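Local coordinates for CaaX farnesyltransferase beta subunit Ram1 (Aspergillus fumigatus, PDB 4L9P), which probably binds the CaaX peptide as the beta subunit of a zinc-dependent enzyme that transfers a farnesyl group to a cysteine near the C-terminus of target proteins, at residues Gly312-Phe316 with His370-Cys375; Leu341-Ser346 with Cys375-Val379; Val455-Phe461 with Arg509-Glu513. All blocks are in the same frame, centred on the assembly; numbering follows the deposited sequence. Where two conformers were deposited one is given.

Interaction 1: Gly312-Phe316 with His370-Cys375. With FII ([(3,7,11-trimethyl-dodeca-2,6,10-trienyloxycarbamoyl)-methyl]-phosphonic acid), chain Q.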
loop_
_atom_site.group_PDB
_atom_site.type_symbol
_atom_site.label_atom_id
_atom_site.label_comp_id
_atom_site.label_asym_id
_atom_site.label_seq_id
_atom_site.Cartn_x
_atom_site.Cartn_y
_atom_site.Cartn_z
ATOM N N GLY B 312 -3.076 4.275 -0.006
ATOM C CA GLY B 312 -3.579 3.335 1.019
ATOM C C GLY B 312 -2.690 2.113 1.176
ATOM O O GLY B 312 -2.583 1.610 2.315
ATOM N N ALA B 313 -2.085 1.570 0.117
ATOM C CA ALA B 313 -1.282 0.388 0.317
ATOM C C ALA B 313 -0.079 0.695 1.204
ATOM O O ALA B 313 0.300 -0.116 2.063
ATOM C CB ALA B 313 -0.805 -0.112 -1.005
ATOM N N TYR B 314 0.515 1.863 0.992
ATOM C CA TYR B 314 1.702 2.224 1.781
ATOM C C TYR B 314 1.298 2.721 3.161
ATOM O O TYR B 314 2.058 2.529 4.134
ATOM C CB TYR B 314 2.498 3.273 1.027
ATOM C CG TYR B 314 3.062 2.723 -0.277
ATOM C CD1 TYR B 314 3.817 1.538 -0.277
ATOM C CD2 TYR B 314 3.008 3.442 -1.482
ATOM C CE1 TYR B 314 4.443 1.069 -1.454
ATOM C CE2 TYR B 314 3.622 2.962 -2.639
ATOM C CZ TYR B 314 4.327 1.805 -2.636
ATOM O OH TYR B 314 4.963 1.406 -3.793
ATOM N N ALA B 315 0.102 3.304 3.314
ATOM C CA ALA B 315 -0.395 3.623 4.682
ATOM C C ALA B 315 -0.545 2.352 5.499
ATOM O O ALA B 315 -0.160 2.329 6.694
ATOM C CB ALA B 315 -1.712 4.363 4.593
ATOM N N PHE B 316 -1.104 1.295 4.880
ATOM C CA PHE B 316 -1.195 0.049 5.621
ATOM C C PHE B 316 0.200 -0.415 6.065
ATOM O O PHE B 316 0.436 -0.792 7.250
ATOM C CB PHE B 316 -1.861 -1.085 4.829
ATOM C CG PHE B 316 -1.827 -2.398 5.584
ATOM C CD1 PHE B 316 -2.717 -2.612 6.650
ATOM C CD2 PHE B 316 -0.826 -3.338 5.313
ATOM C CE1 PHE B 316 -2.634 -3.757 7.428
ATOM C CE2 PHE B 316 -0.752 -4.535 6.077
ATOM C CZ PHE B 316 -1.650 -4.731 7.159
ATOM N N HIS B 370 -8.660 -4.651 1.996
ATOM C CA HIS B 370 -7.612 -4.903 2.950
ATOM C C HIS B 370 -6.714 -3.712 3.187
ATOM O O HIS B 370 -6.586 -3.218 4.334
ATOM C CB HIS B 370 -6.757 -6.074 2.537
ATOM C CG HIS B 370 -5.500 -6.140 3.337
ATOM N ND1 HIS B 370 -5.516 -6.327 4.715
ATOM C CD2 HIS B 370 -4.189 -5.964 2.980
ATOM C CE1 HIS B 370 -4.260 -6.256 5.166
ATOM N NE2 HIS B 370 -3.437 -6.034 4.140
ATOM N N TRP B 371 -6.104 -3.146 2.132
ATOM C CA TRP B 371 -5.014 -2.174 2.438
ATOM C C TRP B 371 -5.560 -0.964 3.184
ATOM O O TRP B 371 -4.905 -0.482 4.114
ATOM C CB TRP B 371 -4.312 -1.708 1.145
ATOM C CG TRP B 371 -3.713 -2.859 0.355
ATOM C CD1 TRP B 371 -4.103 -3.309 -0.884
ATOM C CD2 TRP B 371 -2.665 -3.725 0.780
ATOM N NE1 TRP B 371 -3.366 -4.405 -1.260
ATOM C CE2 TRP B 371 -2.469 -4.695 -0.260
ATOM C CE3 TRP B 371 -1.859 -3.770 1.907
ATOM C CZ2 TRP B 371 -1.529 -5.734 -0.151
ATOM C CZ3 TRP B 371 -0.936 -4.796 2.021
ATOM C CH2 TRP B 371 -0.761 -5.753 0.974
ATOM N N VAL B 372 -6.717 -0.419 2.750
ATOM C CA VAL B 372 -7.334 0.674 3.486
ATOM C C VAL B 372 -8.153 0.108 4.660
ATOM O O VAL B 372 -8.057 0.630 5.773
ATOM C CB VAL B 372 -8.205 1.535 2.542
ATOM C CG1 VAL B 372 -9.023 2.541 3.317
ATOM C CG2 VAL B 372 -7.293 2.251 1.513
ATOM N N GLY B 373 -8.949 -0.955 4.430
ATOM C CA GLY B 373 -9.867 -1.445 5.481
ATOM C C GLY B 373 -9.113 -1.789 6.761
ATOM O O GLY B 373 -9.551 -1.449 7.868
ATOM N N ASN B 374 -7.959 -2.454 6.641
ATOM C CA ASN B 374 -7.223 -2.868 7.823
ATOM C C ASN B 374 -6.362 -1.776 8.410
ATOM O O ASN B 374 -5.779 -1.975 9.507
ATOM C CB ASN B 374 -6.431 -4.157 7.569
ATOM C CG ASN B 374 -7.290 -5.391 7.864
ATOM O OD1 ASN B 374 -8.022 -5.402 8.899
ATOM N ND2 ASN B 374 -7.173 -6.440 7.054
ATOM N N CYS B 375 -6.316 -0.584 7.770
ATOM C CA CYS B 375 -5.794 0.567 8.521
ATOM C C CYS B 375 -6.743 0.936 9.658
ATOM O O CYS B 375 -6.304 1.493 10.692
ATOM C CB CYS B 375 -5.644 1.824 7.671
ATOM S SG CYS B 375 -4.247 1.703 6.495
HETATM C C1 FII Q . 2.989 -5.911 1.593
HETATM C C2 FII Q . 2.938 -5.293 0.222
HETATM C C6 FII Q . 3.896 -5.834 -0.754
HETATM C C10 FII Q . 2.263 -3.991 0.076
HETATM C C11 FII Q . 2.211 -3.202 -1.232
HETATM C C12 FII Q . 0.822 -3.472 -1.879
HETATM C C15 FII Q . 0.336 -2.482 -2.934
HETATM C C18 FII Q . -1.016 -2.703 -3.601
HETATM C C22 FII Q . 1.399 -1.632 -3.555
HETATM C C23 FII Q . 0.874 -0.417 -4.304
HETATM C C24 FII Q . 1.933 0.237 -5.108
HETATM C C27 FII Q . 1.331 1.117 -6.156
HETATM C C30 FII Q . 1.083 2.551 -5.724
HETATM C C34 FII Q . 1.670 0.742 -7.549
HETATM C C35 FII Q . 1.398 1.652 -8.728
HETATM O O36 FII Q . 0.414 1.098 -9.582
HETATM N N42 FII Q . -0.780 0.785 -8.991
HETATM C C43 FII Q . -1.767 1.752 -9.235
HETATM O O44 FII Q . -1.592 2.805 -9.866
HETATM C C45 FII Q . -3.122 1.372 -8.656
HETATM P P46 FII Q . -4.138 2.832 -8.084
HETATM O O49 FII Q . -3.221 3.677 -7.282
HETATM O O50 FII Q . -4.733 3.483 -9.293
HETATM O O51 FII Q . -5.215 2.143 -7.219
#
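F316 and H370 meet edge to face: the imidazole turns its edge toward one face of the phenyl ring, with the planes at 62° and the centroids 4.5 Å apart. CE1 and NE2 of H370 do the touching, and NE2 lies 3.6 Å from F316 CE2, displaced toward the rim of the ring. The imidazole is held in this rotation from its own segment, because N374 ND2 donates to H370 ND1 at 2.9 Å in a nearly straight bond (178°) lying close to both the ring plane and the amide plane. The other end of that amide, N374 OD1, is bound by T443 OG1. W371 stands across F316 at about a right angle, and its CE3 comes within 3.6 Å of F316 CD2 at an oblique approach, so that F316, H370 and W371 form an aromatic cluster. F316 has CG anti to its backbone N (chi1 175°), which carries the ring over toward helix 368-371. Its CB is packed 3.2 Å from the buried carbonyl W371 O. Beside this cluster, C375 SG rests against the backbone of A315 and F316, and V372 CG2 approaches G312 CA. The indole of W371 has a different neighbour on each side: H370 CD2 lies over one face, A313 CB and the isoprenoid chain of FII over the other, where W371 CH2 is 3.6 Å from FII C10. Y432 OH bonds W371 NE1 and fixes the indole further. A313 CB reaches FII C15 at 3.3 Å, and Y314 OH, bonded to Y123 of the alpha subunit, meets FII C24 farther along the chain. With F316 and H370 packed behind W371, residues A313, Y314 and W371 form part of the isoprenoid pocket in the alpha-alpha toroid of a prenyltransferase beta subunit, close to the zinc site.

Interaction 2: Leu341-Ser346 with Cys375-Val379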
loop_
_atom_site.group_PDB
_atom_site.type_symbol
_atom_site.label_atom_id
_atom_site.label_comp_id
_atom_site.label_asym_id
_atom_site.label_seq_id
_atom_site.Cartn_x
_atom_site.Cartn_y
_atom_site.Cartn_z
ATOM N N LEU B 341 -4.140 12.332 9.066
ATOM C CA LEU B 341 -4.292 10.952 8.638
ATOM C C LEU B 341 -5.753 10.535 8.637
ATOM O O LEU B 341 -6.222 9.899 7.705
ATOM C CB LEU B 341 -3.471 10.043 9.536
ATOM C CG LEU B 341 -3.629 8.560 9.260
ATOM C CD1 LEU B 341 -3.211 8.156 7.847
ATOM C CD2 LEU B 341 -2.829 7.769 10.290
ATOM N N LEU B 342 -6.464 10.866 9.719
ATOM C CA LEU B 342 -7.853 10.361 9.833
ATOM C C LEU B 342 -8.794 10.823 8.690
ATOM O O LEU B 342 -9.445 9.998 8.075
ATOM C CB LEU B 342 -8.442 10.749 11.200
ATOM C CG LEU B 342 -8.732 9.768 12.218
ATOM C CD1 LEU B 342 -9.577 10.589 13.272
ATOM C CD2 LEU B 342 -9.536 8.610 11.746
ATOM N N PRO B 343 -8.833 12.129 8.363
ATOM C CA PRO B 343 -9.745 12.517 7.288
ATOM C C PRO B 343 -9.274 11.953 5.956
ATOM O O PRO B 343 -10.160 11.639 5.157
ATOM C CB PRO B 343 -9.718 14.061 7.289
ATOM C CG PRO B 343 -8.469 14.467 8.125
ATOM C CD PRO B 343 -8.308 13.292 9.109
ATOM N N TRP B 344 -7.948 11.839 5.718
ATOM C CA TRP B 344 -7.548 11.275 4.415
ATOM C C TRP B 344 -7.972 9.794 4.316
ATOM O O TRP B 344 -8.424 9.320 3.257
ATOM C CB TRP B 344 -6.021 11.403 4.325
ATOM C CG TRP B 344 -5.468 10.736 3.086
ATOM C CD1 TRP B 344 -5.343 11.287 1.821
ATOM C CD2 TRP B 344 -4.961 9.411 3.012
ATOM N NE1 TRP B 344 -4.776 10.341 0.962
ATOM C CE2 TRP B 344 -4.549 9.176 1.657
ATOM C CE3 TRP B 344 -4.859 8.378 3.957
ATOM C CZ2 TRP B 344 -3.939 7.981 1.255
ATOM C CZ3 TRP B 344 -4.258 7.180 3.552
ATOM C CH2 TRP B 344 -3.849 6.971 2.189
ATOM N N LEU B 345 -7.836 9.058 5.425
ATOM C CA LEU B 345 -8.273 7.647 5.427
ATOM C C LEU B 345 -9.786 7.571 5.239
ATOM O O LEU B 345 -10.270 6.785 4.398
ATOM C CB LEU B 345 -7.852 7.008 6.744
ATOM C CG LEU B 345 -7.844 5.507 6.732
ATOM C CD1 LEU B 345 -6.696 4.973 5.787
ATOM C CD2 LEU B 345 -7.571 4.982 8.157
ATOM N N SER B 346 -10.531 8.444 5.938
ATOM C CA SER B 346 -11.976 8.468 5.752
ATOM C C SER B 346 -12.356 8.784 4.302
ATOM O O SER B 346 -13.277 8.143 3.726
ATOM C CB SER B 346 -12.511 9.513 6.743
ATOM O OG SER B 346 -13.888 9.807 6.468
ATOM N N CYS B 375 -6.316 -0.584 7.770
ATOM C CA CYS B 375 -5.794 0.567 8.521
ATOM C C CYS B 375 -6.743 0.936 9.658
ATOM O O CYS B 375 -6.304 1.493 10.692
ATOM C CB CYS B 375 -5.644 1.824 7.671
ATOM S SG CYS B 375 -4.247 1.703 6.495
ATOM N N TRP B 376 -8.043 0.659 9.496
ATOM C CA TRP B 376 -9.007 1.148 10.489
ATOM C C TRP B 376 -8.847 0.563 11.907
ATOM O O TRP B 376 -8.863 1.329 12.881
ATOM C CB TRP B 376 -10.460 1.011 9.984
ATOM C CG TRP B 376 -10.734 2.108 8.965
ATOM C CD1 TRP B 376 -10.957 1.969 7.577
ATOM C CD2 TRP B 376 -10.782 3.531 9.231
ATOM N NE1 TRP B 376 -11.164 3.226 7.009
ATOM C CE2 TRP B 376 -11.058 4.190 7.980
ATOM C CE3 TRP B 376 -10.613 4.309 10.389
ATOM C CZ2 TRP B 376 -11.184 5.573 7.872
ATOM C CZ3 TRP B 376 -10.693 5.724 10.271
ATOM C CH2 TRP B 376 -10.994 6.321 9.021
ATOM N N PRO B 377 -8.677 -0.769 12.045
ATOM C CA PRO B 377 -8.458 -1.265 13.423
ATOM C C PRO B 377 -7.179 -0.693 14.018
ATOM O O PRO B 377 -7.132 -0.523 15.260
ATOM C CB PRO B 377 -8.319 -2.794 13.251
ATOM C CG PRO B 377 -8.838 -3.124 11.880
ATOM C CD PRO B 377 -8.861 -1.843 11.048
ATOM N N LEU B 378 -6.177 -0.424 13.183
ATOM C CA LEU B 378 -4.907 0.114 13.715
ATOM C C LEU B 378 -5.134 1.543 14.198
ATOM O O LEU B 378 -4.731 1.906 15.330
ATOM C CB LEU B 378 -3.804 0.115 12.626
ATOM C CG LEU B 378 -3.566 -1.296 12.080
ATOM C CD1 LEU B 378 -2.469 -1.215 10.949
ATOM C CD2 LEU B 378 -3.180 -2.345 13.120
ATOM N N VAL B 379 -5.793 2.392 13.379
ATOM C CA VAL B 379 -6.003 3.788 13.783
ATOM C C VAL B 379 -6.985 3.812 14.977
ATOM O O VAL B 379 -6.827 4.578 15.947
ATOM C CB VAL B 379 -6.545 4.619 12.592
ATOM C CG1 VAL B 379 -7.080 6.049 13.057
ATOM C CG2 VAL B 379 -5.394 4.752 11.549
HETATM O O HOH W 1 -12.176 4.735 4.730
#
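Helix segments 341-346 and 375-379 run nearly antiparallel, with 156° between their N-to-C directions, and their axes come no nearer than 11.6 Å. The backbones are therefore well separated, L342 and V379 having their CA atoms 7.9 Å apart, and side chains fill the interval. Helix 338-346 is kinked at P343, whose nitrogen has no bond to the preceding turn. L345 and W376 carry most of the contact. A chi1 of -162° swings the branched end of L345 away from its backbone N and out over W376, where the CD2 methyl sits over the centre of the six-membered ring, 3.5 Å from the centroid and only 6° off the ring normal, a CH-pi contact. The other branch, CD1, leans on C375 CB at 3.8 Å. Both helices belong to the alpha-alpha toroid of the beta subunit, and L319 of helix 312-323 packs against both L341 and C375. The rim of the indole is occupied as well: L342 CD2 meets W376 CZ3 at 3.4 Å near the ring plane, while the backbone of S346 lies along the edge near CZ2. A water in the indole plane joins the two helices, accepting from W376 NE1 at 2.9 Å and donating to L345 O, which satisfies both polar atoms. Y401 stacks on the ring of W376. One turn farther along helix 375-384, V379 divides its methyls, CG1 against L342 CD2 and CG2 against both L345 CD2 and L341 CD2. Facing the Ram2 alpha subunit, S346 OG is bound by R342 and L342 packs on Y348 of that chain.

Interaction 3: Val455-Phe461 with Arg509-Glu513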
loop_
_atom_site.group_PDB
_atom_site.type_symbol
_atom_site.label_atom_id
_atom_site.label_comp_id
_atom_site.label_asym_id
_atom_site.label_seq_id
_atom_site.Cartn_x
_atom_site.Cartn_y
_atom_site.Cartn_z
ATOM N N VAL B 455 0.572 -13.054 23.716
ATOM C CA VAL B 455 1.092 -14.419 23.614
ATOM C C VAL B 455 2.616 -14.447 23.587
ATOM O O VAL B 455 3.212 -15.497 23.809
ATOM C CB VAL B 455 0.541 -15.246 22.419
ATOM C CG1 VAL B 455 -0.975 -15.323 22.446
ATOM C CG2 VAL B 455 1.013 -14.706 21.120
ATOM N N SER B 456 3.254 -13.306 23.336
ATOM C CA SER B 456 4.715 -13.271 23.379
ATOM C C SER B 456 5.218 -13.191 24.799
ATOM O O SER B 456 4.617 -12.498 25.650
ATOM C CB SER B 456 5.284 -12.085 22.589
ATOM O OG SER B 456 6.715 -11.998 22.731
ATOM N N SER B 457 6.316 -13.908 25.043
ATOM C CA SER B 457 7.009 -13.862 26.317
ATOM C C SER B 457 7.966 -12.674 26.416
ATOM O O SER B 457 8.438 -12.346 27.510
ATOM C CB SER B 457 7.752 -15.173 26.550
ATOM O OG SER B 457 6.819 -16.234 26.652
ATOM N N LYS B 458 8.236 -12.013 25.291
ATOM C CA LYS B 458 9.242 -10.946 25.229
ATOM C C LYS B 458 8.615 -9.562 25.027
ATOM O O LYS B 458 7.446 -9.444 24.598
ATOM C CB LYS B 458 10.237 -11.240 24.073
ATOM C CG LYS B 458 10.809 -12.648 24.143
ATOM C CD LYS B 458 11.693 -12.975 22.954
ATOM C CE LYS B 458 12.369 -14.349 23.148
ATOM N NZ LYS B 458 13.548 -14.583 22.252
ATOM N N ASP B 459 9.403 -8.504 25.244
ATOM C CA ASP B 459 8.841 -7.145 25.179
ATOM C C ASP B 459 8.689 -6.525 23.769
ATOM O O ASP B 459 7.763 -5.785 23.541
ATOM C CB ASP B 459 9.663 -6.141 26.010
ATOM C CG ASP B 459 9.574 -6.389 27.493
ATOM O OD1 ASP B 459 8.737 -7.212 27.937
ATOM O OD2 ASP B 459 10.364 -5.640 28.177
ATOM N N ASP B 460 9.634 -6.767 22.855
ATOM C CA ASP B 460 9.767 -5.976 21.597
ATOM C C ASP B 460 8.492 -5.668 20.755
ATOM O O ASP B 460 8.193 -4.503 20.336
ATOM C CB ASP B 460 10.712 -6.756 20.660
ATOM C CG ASP B 460 11.665 -7.533 21.408
ATOM O OD1 ASP B 460 12.634 -6.777 21.794
ATOM O OD2 ASP B 460 11.366 -8.796 21.635
ATOM N N PHE B 461 7.813 -6.770 20.470
ATOM C CA PHE B 461 6.645 -6.842 19.645
ATOM C C PHE B 461 5.494 -7.260 20.552
ATOM O O PHE B 461 4.547 -7.858 20.066
ATOM C CB PHE B 461 6.869 -7.937 18.592
ATOM C CG PHE B 461 8.035 -7.669 17.664
ATOM C CD1 PHE B 461 7.925 -6.746 16.616
ATOM C CD2 PHE B 461 9.187 -8.371 17.783
ATOM C CE1 PHE B 461 9.017 -6.481 15.726
ATOM C CE2 PHE B 461 10.317 -8.100 16.927
ATOM C CZ PHE B 461 10.216 -7.213 15.854
ATOM N N ARG B 509 5.174 -17.677 16.145
ATOM C CA ARG B 509 6.004 -16.825 17.022
ATOM C C ARG B 509 6.413 -17.598 18.288
ATOM O O ARG B 509 7.582 -17.552 18.696
ATOM C CB ARG B 509 5.207 -15.564 17.434
ATOM C CG ARG B 509 5.854 -14.725 18.532
ATOM C CD ARG B 509 7.185 -14.087 18.115
ATOM N NE ARG B 509 7.704 -13.343 19.239
ATOM C CZ ARG B 509 8.516 -12.294 19.178
ATOM N NH1 ARG B 509 8.926 -11.799 18.006
ATOM N NH2 ARG B 509 8.909 -11.711 20.335
ATOM N N VAL B 510 5.451 -18.299 18.899
ATOM C CA VAL B 510 5.752 -18.981 20.145
ATOM C C VAL B 510 6.707 -20.133 19.892
ATOM O O VAL B 510 7.638 -20.357 20.693
ATOM C CB VAL B 510 4.451 -19.470 20.806
ATOM C CG1 VAL B 510 4.774 -20.450 21.991
ATOM C CG2 VAL B 510 3.641 -18.281 21.317
ATOM N N TRP B 511 6.542 -20.836 18.776
ATOM C CA TRP B 511 7.481 -21.915 18.451
ATOM C C TRP B 511 8.900 -21.376 18.334
ATOM O O TRP B 511 9.864 -21.948 18.899
ATOM C CB TRP B 511 7.087 -22.666 17.161
ATOM C CG TRP B 511 7.922 -23.936 16.917
ATOM C CD1 TRP B 511 7.679 -25.201 17.458
ATOM C CD2 TRP B 511 9.114 -24.079 16.118
ATOM N NE1 TRP B 511 8.622 -26.091 17.014
ATOM C CE2 TRP B 511 9.531 -25.431 16.220
ATOM C CE3 TRP B 511 9.870 -23.203 15.345
ATOM C CZ2 TRP B 511 10.657 -25.920 15.545
ATOM C CZ3 TRP B 511 10.998 -23.689 14.684
ATOM C CH2 TRP B 511 11.377 -25.025 14.788
ATOM N N PHE B 512 9.036 -20.270 17.606
ATOM C CA PHE B 512 10.372 -19.719 17.440
ATOM C C PHE B 512 10.950 -19.139 18.714
ATOM O O PHE B 512 12.161 -19.283 18.953
ATOM C CB PHE B 512 10.418 -18.708 16.282
ATOM C CG PHE B 512 10.531 -19.369 14.939
ATOM C CD1 PHE B 512 11.700 -19.980 14.568
ATOM C CD2 PHE B 512 9.462 -19.430 14.081
ATOM C CE1 PHE B 512 11.807 -20.647 13.342
ATOM C CE2 PHE B 512 9.565 -20.118 12.862
ATOM C CZ PHE B 512 10.754 -20.690 12.486
ATOM N N GLU B 513 10.110 -18.515 19.545
ATOM C CA GLU B 513 10.566 -18.035 20.852
ATOM C C GLU B 513 11.187 -19.128 21.701
ATOM O O GLU B 513 12.058 -18.860 22.556
ATOM C CB GLU B 513 9.417 -17.405 21.641
ATOM C CG GLU B 513 9.135 -16.010 21.206
ATOM C CD GLU B 513 8.052 -15.353 22.085
ATOM O OE1 GLU B 513 7.543 -15.953 23.075
ATOM O OE2 GLU B 513 7.747 -14.192 21.841
HETATM O O HOH W 2 7.104 -18.175 24.928
#
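S456 OG donates to E513 OE2 at 2.6 Å, using the syn lone pair of the carboxylate oxygen, and S457 N donates to E513 OE1 at 3.1 Å in a nearly straight bond (170°). Both oxygens of E513 are thus engaged by the loop. OE2 is also taken by R509, one helical turn earlier: the R509 NE to E513 OE2 salt bridge, 2.7 Å long, meets the oxygen on its anti side, 28° out of the carboxylate plane, and a weaker bond comes from R509 NH2. This double engagement would be expected to stabilise the carboxylate in its charged form. A water joins E513 OE1, to which it donates, with S457 OG. The loop itself is shaped by an ST turn, in which K458 N donates to S456 OG at 3.0 Å; the same hydroxyl therefore ties the turn to the end of helix 502-513. The segment 455-461 belongs to the connection between the two strands 446-449 and 468-471 of the small antiparallel sheet. Farther out, the bent chain of R509 brings its guanidinium against F461, NH1 lying 3.4 Å from F461 CD2 in an oblique approach with the planes at 82°. R509 NH1 is bonded to A262 O. K458 runs extended past E513, its CE 4.1 Å from E513 CG, to a salt bridge with D265. At the margin, V510 CG2 packs against V455 O.

How the interactions relate
Interactions 1 and 2 are neighbours within the toroid, their centres 9 Å apart, and they share C375, whose SG lies against F316 in interaction 1 and CB against L345 in interaction 2. Their segments alternate along the chain, and the contacts touch: W344 CH2 lies 3.6 Å from G312 N, and V372 CG1 lies 4.2 Å from L345 CD1. Interaction 1 borders the ligand, with the W371 side chain about 6 Å from the zinc ion, whereas the C375 side chain in interaction 2 is about 11 Å from FII. Interaction 3, joining loop 455-461 to the helix near the C-terminus, stands apart, its centre about 25 Å from that of interaction 1 and 28 Å from that of interaction 2.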